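Local structure of cell cycle serine/threonine-protein kinase CDC5/MSD2 (Saccharomyces cerevisiae, 6MF4) at residues A[74-79]-A[250-255]; A[96-101]-A[239-244]; A[128-133]-A[169-174]; A[204-209]-A[281-286]; A[225-230]-A[270-275]. The protein phosphorylates serine and threonine residues of cell-cycle proteins to promote mitotic exit, with this chain forming its substrate-recognising polo-box domain. All coordinates share one frame; numbering follows the deposited sequence.

Interaction 1 (A[74-79]-A[250-255]); sequences VEAEAQ and YPLVEV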
# COMPACT_ATOMS: atom_id res chain seq x y z
N VAL A 74 17.50 0.08 5.80
CA VAL A 74 18.86 -0.31 6.17
C VAL A 74 19.74 0.93 6.35
O VAL A 74 20.61 0.95 7.22
CB VAL A 74 19.47 -1.26 5.10
CG1 VAL A 74 20.98 -1.43 5.31
CG2 VAL A 74 18.78 -2.61 5.15
N GLU A 75 19.50 1.96 5.55
CA GLU A 75 20.29 3.18 5.65
C GLU A 75 19.92 3.94 6.92
O GLU A 75 20.79 4.53 7.57
CB GLU A 75 20.09 4.07 4.43
CG GLU A 75 20.66 5.48 4.57
CD GLU A 75 22.16 5.51 4.86
OE1 GLU A 75 22.65 6.56 5.33
OE2 GLU A 75 22.84 4.50 4.61
N ALA A 76 18.65 3.91 7.28
CA ALA A 76 18.21 4.54 8.52
C ALA A 76 18.88 3.84 9.69
O ALA A 76 19.34 4.49 10.64
CB ALA A 76 16.68 4.50 8.65
N GLU A 77 18.97 2.52 9.61
CA GLU A 77 19.61 1.72 10.65
C GLU A 77 21.11 2.01 10.73
O GLU A 77 21.70 1.98 11.81
CB GLU A 77 19.37 0.23 10.40
CG GLU A 77 17.92 -0.21 10.62
CD GLU A 77 17.69 -1.69 10.37
OE1 GLU A 77 18.27 -2.23 9.40
OE2 GLU A 77 16.93 -2.31 11.14
N ALA A 78 21.72 2.31 9.59
CA ALA A 78 23.14 2.67 9.54
C ALA A 78 23.36 4.04 10.16
O ALA A 78 24.38 4.27 10.82
CB ALA A 78 23.65 2.64 8.12
N GLN A 79 22.43 4.96 9.94
CA GLN A 79 22.54 6.29 10.50
C GLN A 79 22.42 6.21 12.01
O GLN A 79 23.14 6.89 12.74
CB GLN A 79 21.47 7.22 9.92
CG GLN A 79 21.76 7.63 8.48
CD GLN A 79 20.59 8.31 7.81
OE1 GLN A 79 19.72 8.87 8.47
NE2 GLN A 79 20.58 8.27 6.48
N TYR A 250 6.72 9.67 11.65
CA TYR A 250 8.05 10.07 12.11
C TYR A 250 9.11 9.71 11.08
O TYR A 250 8.93 8.77 10.30
CB TYR A 250 8.41 9.38 13.43
CG TYR A 250 7.41 9.54 14.54
CD1 TYR A 250 6.34 8.67 14.67
CD2 TYR A 250 7.54 10.56 15.47
CE1 TYR A 250 5.42 8.81 15.69
CE2 TYR A 250 6.62 10.71 16.49
CZ TYR A 250 5.57 9.83 16.60
OH TYR A 250 4.65 9.98 17.62
N PRO A 251 10.24 10.45 11.07
CA PRO A 251 11.41 9.91 10.39
C PRO A 251 11.81 8.60 11.04
O PRO A 251 11.83 8.52 12.26
CB PRO A 251 12.48 10.99 10.60
CG PRO A 251 11.71 12.24 10.87
CD PRO A 251 10.48 11.81 11.60
N LEU A 252 12.10 7.58 10.24
CA LEU A 252 12.41 6.26 10.78
C LEU A 252 13.63 6.33 11.70
O LEU A 252 13.66 5.69 12.75
CB LEU A 252 12.65 5.26 9.65
CG LEU A 252 13.08 3.85 10.06
CD1 LEU A 252 12.09 3.22 11.02
CD2 LEU A 252 13.25 2.98 8.82
N VAL A 253 14.64 7.10 11.31
CA VAL A 253 15.87 7.18 12.08
C VAL A 253 15.59 7.76 13.47
O VAL A 253 16.24 7.38 14.44
CB VAL A 253 16.94 8.02 11.34
CG1 VAL A 253 16.50 9.47 11.18
CG2 VAL A 253 18.28 7.93 12.07
N GLU A 254 14.61 8.65 13.56
CA GLU A 254 14.21 9.22 14.84
C GLU A 254 13.58 8.16 15.75
O GLU A 254 13.81 8.16 16.96
CB GLU A 254 13.23 10.37 14.62
CG GLU A 254 12.69 11.00 15.90
CD GLU A 254 11.71 12.13 15.64
OE1 GLU A 254 10.81 12.35 16.48
OE2 GLU A 254 11.85 12.82 14.60
N VAL A 255 12.79 7.26 15.18
CA VAL A 255 12.17 6.19 15.94
C VAL A 255 13.22 5.19 16.40
O VAL A 255 13.15 4.67 17.51
CB VAL A 255 11.08 5.46 15.12
CG1 VAL A 255 10.59 4.20 15.84
CG2 VAL A 255 9.91 6.39 14.84

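Interaction 2 (A[96-101]-A[239-244]); sequences PMIVTK and TYISPS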
# COMPACT_ATOMS: atom_id res chain seq x y z
N PRO A 96 1.05 9.23 4.77
CA PRO A 96 0.82 8.52 3.52
C PRO A 96 -0.62 8.06 3.36
O PRO A 96 -1.40 8.09 4.31
CB PRO A 96 1.75 7.31 3.64
CG PRO A 96 1.73 7.01 5.09
CD PRO A 96 1.67 8.35 5.79
N MET A 97 -0.95 7.65 2.14
CA MET A 97 -2.16 6.91 1.87
C MET A 97 -2.14 5.63 2.69
O MET A 97 -1.09 4.99 2.79
CB MET A 97 -2.25 6.56 0.38
CG MET A 97 -3.60 6.06 -0.08
SD MET A 97 -4.93 7.26 0.15
CE MET A 97 -4.12 8.80 -0.30
N ILE A 98 -3.27 5.25 3.27
CA ILE A 98 -3.34 3.97 3.98
C ILE A 98 -4.60 3.20 3.62
O ILE A 98 -5.61 3.78 3.22
CB ILE A 98 -3.26 4.13 5.52
CG1 ILE A 98 -4.50 4.81 6.08
CG2 ILE A 98 -1.99 4.89 5.91
CD1 ILE A 98 -4.56 4.77 7.60
N VAL A 99 -4.52 1.89 3.77
CA VAL A 99 -5.66 1.00 3.64
C VAL A 99 -6.37 0.95 4.98
O VAL A 99 -5.77 0.59 5.99
CB VAL A 99 -5.22 -0.41 3.22
CG1 VAL A 99 -6.41 -1.35 3.16
CG2 VAL A 99 -4.51 -0.35 1.88
N THR A 100 -7.65 1.33 4.99
CA THR A 100 -8.41 1.43 6.23
C THR A 100 -9.33 0.23 6.43
O THR A 100 -9.81 -0.02 7.53
CB THR A 100 -9.26 2.71 6.26
OG1 THR A 100 -10.16 2.71 5.15
CG2 THR A 100 -8.37 3.94 6.19
N LYS A 101 -9.56 -0.50 5.34
CA LYS A 101 -10.49 -1.62 5.34
C LYS A 101 -10.16 -2.56 4.19
O LYS A 101 -9.81 -2.10 3.11
CB LYS A 101 -11.92 -1.09 5.21
CG LYS A 101 -12.87 -1.50 6.31
N THR A 239 4.94 5.50 9.59
CA THR A 239 3.67 5.99 10.10
C THR A 239 3.10 4.90 10.98
O THR A 239 2.88 3.77 10.54
CB THR A 239 2.69 6.34 8.96
OG1 THR A 239 3.23 7.42 8.20
CG2 THR A 239 1.33 6.75 9.52
N TYR A 240 2.87 5.24 12.24
CA TYR A 240 2.29 4.30 13.17
C TYR A 240 0.80 4.57 13.27
O TYR A 240 0.36 5.71 13.40
CB TYR A 240 2.94 4.39 14.54
CG TYR A 240 2.24 3.55 15.58
CD1 TYR A 240 2.48 2.19 15.67
CD2 TYR A 240 1.31 4.11 16.44
CE1 TYR A 240 1.83 1.41 16.61
CE2 TYR A 240 0.66 3.35 17.38
CZ TYR A 240 0.92 2.00 17.46
OH TYR A 240 0.26 1.25 18.40
N ILE A 241 0.03 3.49 13.18
CA ILE A 241 -1.41 3.56 13.32
C ILE A 241 -1.79 2.68 14.51
O ILE A 241 -1.64 1.46 14.47
CB ILE A 241 -2.13 3.08 12.06
CG1 ILE A 241 -1.62 3.84 10.82
CG2 ILE A 241 -3.63 3.24 12.20
CD1 ILE A 241 -1.57 2.99 9.57
N SER A 242 -2.25 3.31 15.59
CA SER A 242 -2.58 2.59 16.81
C SER A 242 -3.86 1.77 16.63
O SER A 242 -4.60 1.98 15.67
CB SER A 242 -2.74 3.56 17.97
OG SER A 242 -3.98 4.23 17.89
N PRO A 243 -4.11 0.82 17.55
CA PRO A 243 -5.33 0.01 17.50
C PRO A 243 -6.62 0.84 17.59
O PRO A 243 -7.69 0.30 17.33
CB PRO A 243 -5.20 -0.91 18.72
CG PRO A 243 -3.74 -1.00 18.98
CD PRO A 243 -3.18 0.34 18.59
N SER A 244 -6.50 2.12 17.95
CA SER A 244 -7.63 3.04 17.94
C SER A 244 -7.55 3.99 16.74
O SER A 244 -8.32 4.95 16.64
CB SER A 244 -7.68 3.84 19.24
OG SER A 244 -6.49 4.59 19.43

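Interaction 3 (A[128-133]-A[169-174]); sequences TTVLRL and EVVDFF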
# COMPACT_ATOMS: atom_id res chain seq x y z
N THR A 128 -6.78 -7.08 -13.00
CA THR A 128 -7.22 -5.71 -13.25
C THR A 128 -7.90 -5.13 -12.02
O THR A 128 -8.33 -5.87 -11.12
CB THR A 128 -8.18 -5.62 -14.47
OG1 THR A 128 -9.38 -6.34 -14.19
CG2 THR A 128 -7.50 -6.18 -15.73
N THR A 129 -8.00 -3.81 -11.98
CA THR A 129 -8.59 -3.10 -10.85
C THR A 129 -9.60 -2.06 -11.31
O THR A 129 -9.39 -1.39 -12.32
CB THR A 129 -7.50 -2.40 -10.00
OG1 THR A 129 -6.68 -3.37 -9.36
CG2 THR A 129 -8.13 -1.48 -8.94
N VAL A 130 -10.70 -1.94 -10.56
CA VAL A 130 -11.53 -0.74 -10.62
C VAL A 130 -11.34 -0.00 -9.31
O VAL A 130 -11.53 -0.57 -8.23
CB VAL A 130 -13.03 -1.06 -10.84
CG1 VAL A 130 -13.88 0.20 -10.64
CG2 VAL A 130 -13.25 -1.60 -12.24
N LEU A 131 -10.93 1.25 -9.42
CA LEU A 131 -10.80 2.13 -8.27
C LEU A 131 -11.94 3.14 -8.31
O LEU A 131 -11.95 4.06 -9.13
CB LEU A 131 -9.44 2.84 -8.27
CG LEU A 131 -9.15 3.70 -7.04
CD1 LEU A 131 -8.98 2.84 -5.80
CD2 LEU A 131 -7.92 4.57 -7.27
N ARG A 132 -12.91 2.94 -7.43
CA ARG A 132 -14.09 3.80 -7.32
C ARG A 132 -13.80 4.97 -6.39
O ARG A 132 -13.56 4.78 -5.20
CB ARG A 132 -15.26 2.97 -6.80
CG ARG A 132 -16.58 3.69 -6.56
CD ARG A 132 -17.39 2.89 -5.55
NE ARG A 132 -18.77 3.33 -5.39
CZ ARG A 132 -19.19 4.20 -4.47
NH1 ARG A 132 -18.34 4.76 -3.62
NH2 ARG A 132 -20.48 4.52 -4.42
N LEU A 133 -13.83 6.19 -6.92
CA LEU A 133 -13.54 7.36 -6.10
C LEU A 133 -14.65 7.59 -5.08
O LEU A 133 -15.80 7.18 -5.29
CB LEU A 133 -13.35 8.62 -6.95
CG LEU A 133 -11.93 8.80 -7.49
CD1 LEU A 133 -11.67 7.86 -8.65
CD2 LEU A 133 -11.68 10.24 -7.92
N GLU A 169 -20.91 -3.89 -11.10
CA GLU A 169 -21.86 -4.58 -10.22
C GLU A 169 -21.13 -5.18 -9.02
O GLU A 169 -21.64 -5.14 -7.89
CB GLU A 169 -22.60 -5.69 -10.98
CG GLU A 169 -23.53 -5.19 -12.07
CD GLU A 169 -24.61 -4.26 -11.54
OE1 GLU A 169 -25.33 -4.64 -10.60
OE2 GLU A 169 -24.73 -3.13 -12.07
N VAL A 170 -19.95 -5.73 -9.25
CA VAL A 170 -19.12 -6.24 -8.17
C VAL A 170 -18.65 -5.08 -7.29
O VAL A 170 -18.65 -5.18 -6.07
CB VAL A 170 -17.90 -7.02 -8.71
CG1 VAL A 170 -16.92 -7.37 -7.59
CG2 VAL A 170 -18.36 -8.28 -9.41
N VAL A 171 -18.26 -3.98 -7.92
CA VAL A 171 -17.82 -2.80 -7.17
C VAL A 171 -18.96 -2.29 -6.29
O VAL A 171 -18.73 -1.88 -5.15
CB VAL A 171 -17.33 -1.68 -8.12
CG1 VAL A 171 -17.19 -0.35 -7.38
CG2 VAL A 171 -16.00 -2.07 -8.75
N ASP A 172 -20.18 -2.33 -6.81
CA ASP A 172 -21.36 -1.91 -6.06
C ASP A 172 -21.56 -2.79 -4.83
O ASP A 172 -21.89 -2.29 -3.75
CB ASP A 172 -22.60 -1.95 -6.96
CG ASP A 172 -23.87 -1.60 -6.21
OD1 ASP A 172 -24.00 -0.43 -5.80
OD2 ASP A 172 -24.75 -2.49 -6.06
N PHE A 173 -21.35 -4.09 -4.98
CA PHE A 173 -21.44 -5.01 -3.86
C PHE A 173 -20.48 -4.59 -2.75
O PHE A 173 -20.85 -4.53 -1.57
CB PHE A 173 -21.14 -6.45 -4.29
CG PHE A 173 -20.97 -7.40 -3.14
CD1 PHE A 173 -22.06 -8.04 -2.58
CD2 PHE A 173 -19.71 -7.64 -2.60
CE1 PHE A 173 -21.91 -8.91 -1.52
CE2 PHE A 173 -19.55 -8.51 -1.53
CZ PHE A 173 -20.65 -9.14 -0.99
N PHE A 174 -19.24 -4.29 -3.11
CA PHE A 174 -18.24 -3.96 -2.11
C PHE A 174 -18.43 -2.56 -1.55
O PHE A 174 -18.11 -2.30 -0.39
CB PHE A 174 -16.83 -4.14 -2.68
CG PHE A 174 -16.40 -5.58 -2.75
CD1 PHE A 174 -16.20 -6.31 -1.58
CD2 PHE A 174 -16.24 -6.22 -3.96
CE1 PHE A 174 -15.82 -7.63 -1.63
CE2 PHE A 174 -15.86 -7.55 -4.02
CZ PHE A 174 -15.65 -8.26 -2.84

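Interaction 4 (A[204-209]-A[281-286]); sequences TRYKPF and KQKSTI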
# COMPACT_ATOMS: atom_id res chain seq x y z
N THR A 204 -0.00 -9.32 0.21
CA THR A 204 0.47 -10.64 0.62
C THR A 204 0.06 -10.89 2.05
O THR A 204 0.31 -10.07 2.93
CB THR A 204 1.99 -10.77 0.50
OG1 THR A 204 2.41 -10.37 -0.81
CG2 THR A 204 2.41 -12.22 0.75
N ARG A 205 -0.58 -12.04 2.26
CA ARG A 205 -0.98 -12.46 3.59
C ARG A 205 0.01 -13.43 4.20
O ARG A 205 0.29 -14.48 3.63
CB ARG A 205 -2.36 -13.11 3.54
CG ARG A 205 -3.48 -12.11 3.42
CD ARG A 205 -4.58 -12.39 4.42
NE ARG A 205 -5.72 -13.00 3.77
CZ ARG A 205 -6.75 -13.53 4.41
NH1 ARG A 205 -6.80 -13.55 5.74
NH2 ARG A 205 -7.74 -14.06 3.71
N TYR A 206 0.53 -13.05 5.36
CA TYR A 206 1.37 -13.92 6.18
C TYR A 206 0.65 -14.14 7.50
O TYR A 206 -0.25 -13.39 7.85
CB TYR A 206 2.75 -13.31 6.43
CG TYR A 206 3.55 -12.94 5.20
CD1 TYR A 206 4.25 -13.90 4.48
CD2 TYR A 206 3.63 -11.61 4.77
CE1 TYR A 206 4.99 -13.56 3.37
CE2 TYR A 206 4.37 -11.27 3.66
CZ TYR A 206 5.05 -12.24 2.96
OH TYR A 206 5.79 -11.90 1.86
N LYS A 207 1.07 -15.16 8.25
CA LYS A 207 0.51 -15.38 9.58
C LYS A 207 0.71 -14.15 10.48
O LYS A 207 -0.25 -13.68 11.09
CB LYS A 207 1.13 -16.63 10.21
N PRO A 208 1.94 -13.61 10.56
CA PRO A 208 2.15 -12.47 11.46
C PRO A 208 1.59 -11.13 10.95
O PRO A 208 1.29 -10.26 11.77
CB PRO A 208 3.68 -12.39 11.58
CG PRO A 208 4.19 -13.03 10.35
CD PRO A 208 3.22 -14.12 10.02
N PHE A 209 1.46 -10.96 9.64
CA PHE A 209 0.96 -9.70 9.11
C PHE A 209 0.48 -9.82 7.67
O PHE A 209 0.80 -10.77 6.96
CB PHE A 209 2.05 -8.62 9.19
CG PHE A 209 3.28 -8.91 8.36
CD1 PHE A 209 4.32 -9.66 8.89
CD2 PHE A 209 3.39 -8.43 7.07
CE1 PHE A 209 5.44 -9.93 8.13
CE2 PHE A 209 4.52 -8.70 6.31
CZ PHE A 209 5.55 -9.45 6.84
N LYS A 281 12.35 -8.10 1.67
CA LYS A 281 13.44 -8.87 1.08
C LYS A 281 12.87 -9.98 0.21
O LYS A 281 13.29 -10.17 -0.93
CB LYS A 281 14.34 -9.47 2.17
CG LYS A 281 15.58 -10.16 1.63
N GLN A 282 11.89 -10.70 0.75
CA GLN A 282 11.25 -11.79 0.04
C GLN A 282 10.60 -11.33 -1.27
O GLN A 282 10.83 -11.91 -2.32
CB GLN A 282 10.21 -12.46 0.93
CG GLN A 282 9.67 -13.77 0.40
CD GLN A 282 8.65 -14.39 1.33
OE1 GLN A 282 7.45 -14.37 1.05
NE2 GLN A 282 9.12 -14.95 2.44
N LYS A 283 9.81 -10.26 -1.19
CA LYS A 283 9.05 -9.78 -2.34
C LYS A 283 9.96 -9.21 -3.43
O LYS A 283 9.57 -9.14 -4.60
CB LYS A 283 8.04 -8.72 -1.91
CG LYS A 283 6.96 -9.21 -0.96
CD LYS A 283 5.64 -9.56 -1.66
CE LYS A 283 5.63 -10.98 -2.19
NZ LYS A 283 4.25 -11.52 -2.30
N SER A 284 11.17 -8.80 -3.05
CA SER A 284 12.10 -8.20 -4.00
C SER A 284 12.74 -9.25 -4.91
O SER A 284 13.38 -8.90 -5.90
CB SER A 284 13.20 -7.44 -3.25
OG SER A 284 14.10 -8.34 -2.62
N THR A 285 12.55 -10.52 -4.57
CA THR A 285 13.16 -11.61 -5.32
C THR A 285 12.21 -12.18 -6.38
O THR A 285 12.40 -13.30 -6.85
CB THR A 285 13.59 -12.76 -4.39
OG1 THR A 285 12.43 -13.41 -3.85
CG2 THR A 285 14.46 -12.24 -3.26
N ILE A 286 11.18 -11.44 -6.74
CA ILE A 286 10.22 -11.99 -7.68
C ILE A 286 10.14 -11.17 -8.95
O ILE A 286 9.61 -10.11 -8.93
CB ILE A 286 8.83 -12.10 -7.04
CG1 ILE A 286 8.96 -12.56 -5.61
CG2 ILE A 286 7.93 -13.02 -7.84
CD1 ILE A 286 7.67 -12.90 -4.97

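Interaction 5 (A[225-230]-A[270-275]); sequences DHHKMA and REKLTL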
# COMPACT_ATOMS: atom_id res chain seq x y z
N ASP A 225 -1.82 -7.84 16.12
CA ASP A 225 -2.19 -7.09 17.32
C ASP A 225 -2.91 -5.78 16.98
O ASP A 225 -3.14 -4.94 17.86
CB ASP A 225 -0.94 -6.80 18.16
CG ASP A 225 0.09 -5.95 17.41
OD1 ASP A 225 -0.13 -5.66 16.22
OD2 ASP A 225 1.12 -5.60 18.02
N HIS A 226 -3.27 -5.63 15.71
CA HIS A 226 -4.01 -4.46 15.23
C HIS A 226 -3.18 -3.18 15.30
O HIS A 226 -3.71 -2.08 15.08
CB HIS A 226 -5.32 -4.28 16.00
CG HIS A 226 -6.38 -3.59 15.20
ND1 HIS A 226 -6.83 -4.08 13.99
CD2 HIS A 226 -7.08 -2.45 15.43
CE1 HIS A 226 -7.77 -3.28 13.51
NE2 HIS A 226 -7.93 -2.28 14.36
N HIS A 227 -1.90 -3.31 15.61
CA HIS A 227 -0.97 -2.22 15.38
C HIS A 227 -0.63 -2.27 13.89
O HIS A 227 -0.40 -3.35 13.35
CB HIS A 227 0.29 -2.33 16.24
CG HIS A 227 0.02 -2.32 17.72
ND1 HIS A 227 -0.43 -1.20 18.39
CD2 HIS A 227 0.15 -3.29 18.66
CE1 HIS A 227 -0.57 -1.48 19.67
NE2 HIS A 227 -0.22 -2.74 19.86
N LYS A 228 -0.65 -1.12 13.24
CA LYS A 228 -0.28 -1.05 11.83
C LYS A 228 0.84 -0.06 11.64
O LYS A 228 0.95 0.93 12.36
CB LYS A 228 -1.47 -0.63 10.96
CG LYS A 228 -2.78 -1.28 11.30
CD LYS A 228 -3.87 -0.74 10.40
CE LYS A 228 -5.25 -1.08 10.92
NZ LYS A 228 -5.28 -2.40 11.58
N MET A 229 1.68 -0.35 10.65
CA MET A 229 2.77 0.53 10.31
C MET A 229 2.83 0.70 8.80
O MET A 229 2.64 -0.27 8.06
CB MET A 229 4.09 -0.02 10.84
CG MET A 229 4.21 0.09 12.35
SD MET A 229 5.63 -0.82 13.01
CE MET A 229 6.94 -0.24 11.94
N ALA A 230 3.06 1.93 8.37
CA ALA A 230 3.25 2.23 6.96
C ALA A 230 4.62 2.84 6.75
O ALA A 230 5.02 3.75 7.48
CB ALA A 230 2.16 3.15 6.45
N ARG A 270 10.76 -2.99 17.25
CA ARG A 270 11.95 -3.62 16.68
C ARG A 270 11.63 -4.97 16.05
O ARG A 270 12.21 -5.33 15.02
CB ARG A 270 13.03 -3.80 17.75
CG ARG A 270 14.33 -4.39 17.22
CD ARG A 270 14.97 -3.50 16.14
NE ARG A 270 14.83 -4.05 14.79
CZ ARG A 270 15.40 -3.53 13.71
NH1 ARG A 270 16.15 -2.44 13.81
NH2 ARG A 270 15.22 -4.10 12.53
N GLU A 271 10.72 -5.72 16.65
CA GLU A 271 10.31 -7.00 16.08
C GLU A 271 9.53 -6.75 14.79
O GLU A 271 9.70 -7.48 13.81
CB GLU A 271 9.46 -7.79 17.08
CG GLU A 271 8.81 -9.04 16.50
CD GLU A 271 9.81 -10.04 15.95
OE1 GLU A 271 11.01 -9.96 16.31
OE2 GLU A 271 9.40 -10.91 15.14
N LYS A 272 8.69 -5.73 14.79
CA LYS A 272 7.89 -5.42 13.62
C LYS A 272 8.77 -4.96 12.46
O LYS A 272 8.54 -5.35 11.32
CB LYS A 272 6.84 -4.36 13.96
CG LYS A 272 5.70 -4.95 14.78
CD LYS A 272 4.72 -3.89 15.26
CE LYS A 272 3.53 -4.53 15.99
NZ LYS A 272 3.87 -5.84 16.64
N LEU A 273 9.79 -4.15 12.75
CA LEU A 273 10.68 -3.68 11.69
C LEU A 273 11.47 -4.85 11.09
O LEU A 273 11.75 -4.86 9.89
CB LEU A 273 11.64 -2.61 12.21
CG LEU A 273 12.47 -1.90 11.14
CD1 LEU A 273 11.58 -1.12 10.17
CD2 LEU A 273 13.50 -0.98 11.78
N THR A 274 11.81 -5.82 11.92
CA THR A 274 12.48 -7.02 11.43
C THR A 274 11.57 -7.80 10.48
O THR A 274 12.01 -8.25 9.42
CB THR A 274 12.90 -7.93 12.60
OG1 THR A 274 13.91 -7.27 13.37
CG2 THR A 274 13.45 -9.27 12.10
N LEU A 275 10.30 -7.94 10.86
CA LEU A 275 9.33 -8.62 10.01
C LEU A 275 9.15 -7.87 8.69
O LEU A 275 9.06 -8.47 7.62
CB LEU A 275 7.99 -8.75 10.74
CG LEU A 275 7.95 -9.81 11.85
CD1 LEU A 275 6.73 -9.62 12.73
CD2 LEU A 275 7.98 -11.21 11.27

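Interaction 1 (A[74-79]-A[250-255])
Val253 reaches helix 56-82 mainly through one methyl branch, CG2. Its CB lies 4.4 Å from CB of Ala76 and 4.1 Å from OE1 of Gln79. From there CG2 points at the other helix, anti to the backbone N (CG1 has chi1 64°). This methyl sits 3.9 Å from the backbone O of Ala76 and equally near CB of Gln79. It rests in the angle between two residues one helical turn apart. Leu252 comes in beside it. Its CD2 is 3.8 Å from CB of Ala76, and its CG is almost as close. The small methyl of Ala76 meets two neighbouring side chains, and the backbones come near, with 5.0 Å between CA of Ala76 and CA of Val253. The contact sits where the last strand of the second polo box, 247-251, turns directly into helix 252-258, with Pro251 as N-cap. Helix 56-82, which precedes strand 99-103 of the first box, packs against this first helical turn. Gln79 crosses Val253 at about a right angle. Its amide is held from its own helix: NE2 donates to OE1 of Glu75 over 2.9 Å, nearly straight at 166°. The acceptor lies close to the amide plane, and the carboxylate is met on its anti side. Glu77, whose CB points away from 250-255, forms salt bridges with Arg270 and Lys277 of helix 269-283.

Interaction 2 (A[96-101]-A[239-244])
The seam between the two polo boxes brings Pro96 and Ile98, just ahead of strand 99-103 of the first box, against Thr239 and Ile241 on strand 237-241 of the second. The ring of Pro96 and the hydroxyl of Thr239 point at each other. The ring carbon CD of Pro96 is 3.0 Å from OG1 of Thr239, a close approach, and CG lies 3.5 Å from the same oxygen. The hydroxyl has its polar partner elsewhere: it is hydrogen-bonded to OG1 of Thr249 on the neighbouring strand 247-251. Two residues further along each segment, the isoleucines make the second touch. CD1 of Ile98 is 4.0 Å from CD1 of Ile241, and CG2 of Ile98 is only slightly further from that methyl. Ile98 carries CG1 between its backbone N and carbonyl carbon (chi1 68°), and both of its outer methyls face the tip of Ile241. A polo-box domain is built from two such six-stranded boxes, and here the linking segment 96-98 runs across the face of the second sheet before strand 99-103 begins the first. Pro96 also touches Ala230 and Ser232 on strand 228-232. The backbone N of Val99 donates to the side chain of Gln220, which adds a polar tie between the boxes.

Interaction 3 (A[128-133]-A[169-174])
Val171 sends its two methyls to two different residues of strand 129-132. CG2 meets Val130, 3.6 Å from its CG1 and 3.8 Å from its CB. CG1 meets the aliphatic part of Arg132 instead, lying 3.7 Å from CD and 3.9 Å from CB. With CG1 anti to the backbone N (chi1 167°), the valine straddles the residues at alternate positions that share this face of the strand. Arg132 keeps an extended chain from CG to NE, and Val171 CG1 lies at the edge of its guanidinium, near its plane. The charged end is not paired across the contact: NH2 is 6.2 Å from OD1 of Asp172, which might still attract it weakly. Asp172 forms a salt bridge with Lys176 one turn on. Further out, Val122 on the adjoining strand 120-123 touches Val170, Val171 and Phe174. Phe139 on strand 138-145 packs against Val130 on the other flank. Backbone bonds from Val130 to Val122 and from Leu131 to Trp140 fix the strand between these neighbours. The arrangement is typical of a polo box, in which a helix, here 165-178, follows a six-stranded antiparallel sheet and lies across one of its faces.

Interaction 4 (A[204-209]-A[281-286])
OG1 of Thr204 accepts a short 2.6 Å hydrogen bond from NZ of Lys283, and it has a second, weak one with OG1 of Thr50. Thr204 and Lys283 reach toward each other tip to tip. The lysine chain is bent at chi2 and chi3, which folds its CD back to 3.4 Å from the same hydroxyl oxygen. Next to it, OH of Tyr206 donates to OE1 of Gln282 at 3.1 Å. The donor stands 61° out of the carbonyl plane, so the bond does not follow a lone pair. Relative to the ring, OE1 lies at the edge and in its plane, and the ring and amide planes are 71° apart. The amide NE2 has a partner of its own, the backbone O of Leu45. One face of the tyrosine carries CG2 of Thr204, 3.4 Å above the plane and offset toward the rim. Thr204 thus covers part of a face while the glutamine meets the edge. This contact joins the C-terminal end of helix 269-283 to strand 200-205. Strand 49-50 flanks that strand on one side and strand 209-214 on the other, while Cys66 of helix 56-82 touches Lys283.

Interaction 5 (A[225-230]-A[270-275])
The carboxylate of Asp225 and the imidazole of His227 are the flat groups beside Lys272. CE of Lys272 stands oblique to the His227 ring and is 3.9 Å from CB of His227. ND1 of that ring is hydrogen-bonded to OH of Tyr240. NZ of Lys228 lies over one face of the His226 ring, and CD2 of Leu273 over one face of the Arg270 guanidinium. Asp225 comes from the direction opposite to Lys272, whose NZ makes a salt bridge with OD2 at 3.1 Å. The carboxylate crowds the His227 ring in the model, so its place is less certain. OD1 accepts from the backbone N of His227 at 3.0 Å, from above the carboxylate plane, and closes an Asx turn. This turn leads into strand 228-232 of the second polo box, which helix 269-283 crosses. SD of Met229 is 3.9 Å from both CB and CD of Lys272, whose chain stays extended until a bend at chi4 (28°). Lys272 also has a cation-pi partner, Phe223.

How the interactions relate
From the N terminus, helix 56-82 supplies the first half of interaction 1, which closes the longest loop when the chain reaches 250-255. Interaction 2 nests inside that loop and ties the start of the first polo box to the second sheet. Interaction 3 lies within both and stays inside the first polo box. It closes before interaction 4 opens. Interaction 5 is nested in interaction 4, and both bring helix 269-283 onto the second sheet. Interactions 4 and 5 each cross interactions 1 and 2 along the chain. Interactions 2 and 5 meet through neighbouring strands, and interactions 1 and 5 through Glu77 and Arg270. Interaction 3 stands apart, about 38 Å from interaction 1 between centres.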